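Local structure of acyl-CoA dehydrogenase (Thermus thermophilus, 2Z1Q) at the interface of chains A and B. The protein catalyses the FAD-dependent oxidation of saturated acyl-CoA thioesters to their 2,3-dehydroacyl-CoA products. Residues are numbered along the deposited sequence; one frame, centred on the assembly and turned at random. Chains: chain A/B, Acyl-CoA dehydrogenase.

The interface of chains A and B. Residues chain A 375-376, 379; chain B 150-151, 180-181.
The indole of B:Trp181 presents its five-membered ring, N-H side first, to one face of the phenol ring of A:Tyr376. The planes are inclined by 58° in an edge-to-face arrangement, and the pyrrole nitrogen NE1 lies 3.9 Å above the phenol plane, displaced toward the rim near CE1 and CZ. The N-H therefore meets the tyrosine above its ring rather than at its hydroxyl. The far, six-membered end of the indole reaches A:Ser379, whose CB lies in the ring plane at the edge, 3.6 Å from CH2 of B:Trp181. The carbonyl O of A:Gly375 lies off the indole plane, near its rim, 3.6 Å from CZ2 of B:Trp181.

In A:Tyr376, CG is anti to the carbonyl carbon (chi1 -65°), which sends the ring out toward chain B. The hydroxyl OH of A:Tyr376 ends 3.0 Å from the carbonyl O of B:Pro151, a hydrogen bond in which the phenol is the donor. A water also lies 3.0 Å from OH of A:Tyr376 and passes the link on to the backbone O of B:Glu150. The side chain of B:Gln180, bent at chi2, flanks this hydroxyl, its OE1 3.8 Å from OH of A:Tyr376.

This patch of the two-fold contact in the deposited assembly joins 3-10 helix 374-378, carrying FAD-binding A:Gly375, and the following loop to B:Gln180 ending strand 172-180, B:Trp181 before strand 182-183, and the B:Glu150-B:Pro151 loop after strand 144-147, beside FAD-binding segments.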
# COMPACT_ATOMS: atom_id res chain seq x y z
N GLY A 375 7.84 -3.50 13.29
CA GLY A 375 8.08 -4.87 12.85
C GLY A 375 6.97 -5.84 13.20
O GLY A 375 6.72 -6.82 12.49
N TYR A 376 6.28 -5.56 14.29
CA TYR A 376 5.18 -6.40 14.75
C TYR A 376 4.01 -6.40 13.77
O TYR A 376 3.23 -7.35 13.75
CB TYR A 376 4.74 -5.92 16.14
CG TYR A 376 5.83 -6.10 17.17
CD1 TYR A 376 6.15 -7.37 17.66
CD2 TYR A 376 6.59 -5.01 17.62
CE1 TYR A 376 7.20 -7.56 18.56
CE2 TYR A 376 7.64 -5.19 18.52
CZ TYR A 376 7.94 -6.47 18.98
OH TYR A 376 9.00 -6.67 19.83
N SER A 379 4.15 -9.36 11.55
CA SER A 379 4.07 -10.70 12.17
C SER A 379 2.67 -11.27 12.05
O SER A 379 1.67 -10.56 12.23
CB SER A 379 4.45 -10.64 13.67
OG SER A 379 4.19 -11.87 14.36
N GLU B 150 15.22 -5.71 20.79
CA GLU B 150 14.68 -6.54 21.87
C GLU B 150 13.16 -6.36 21.90
O GLU B 150 12.63 -5.41 21.31
CB GLU B 150 15.29 -6.15 23.22
CG GLU B 150 16.82 -6.30 23.25
CD GLU B 150 17.42 -6.11 24.64
OE1 GLU B 150 16.66 -6.01 25.63
OE2 GLU B 150 18.66 -6.08 24.74
N PRO B 151 12.43 -7.27 22.56
CA PRO B 151 10.97 -7.19 22.65
C PRO B 151 10.48 -5.79 23.05
O PRO B 151 9.55 -5.25 22.44
CB PRO B 151 10.62 -8.27 23.68
CG PRO B 151 11.69 -9.31 23.42
CD PRO B 151 12.94 -8.49 23.22
N GLN B 180 15.16 -9.66 19.91
CA GLN B 180 14.03 -9.90 19.03
C GLN B 180 14.25 -9.71 17.53
O GLN B 180 14.91 -8.75 17.10
CB GLN B 180 12.88 -8.99 19.47
CG GLN B 180 11.53 -9.35 18.87
CD GLN B 180 10.87 -10.49 19.61
OE1 GLN B 180 9.97 -10.28 20.43
NE2 GLN B 180 11.31 -11.71 19.34
N TRP B 181 13.68 -10.62 16.73
CA TRP B 181 13.77 -10.56 15.27
C TRP B 181 15.20 -10.63 14.72
O TRP B 181 15.62 -9.71 14.04
CB TRP B 181 13.14 -9.25 14.74
CG TRP B 181 11.67 -9.00 14.99
CD1 TRP B 181 11.12 -8.01 15.77
CD2 TRP B 181 10.56 -9.69 14.39
NE1 TRP B 181 9.75 -8.04 15.69
CE2 TRP B 181 9.38 -9.06 14.86
CE3 TRP B 181 10.45 -10.77 13.51
CZ2 TRP B 181 8.10 -9.48 14.47
CZ3 TRP B 181 9.18 -11.19 13.13
CH2 TRP B 181 8.02 -10.55 13.61
O HOH W 1 10.93 -4.48 19.34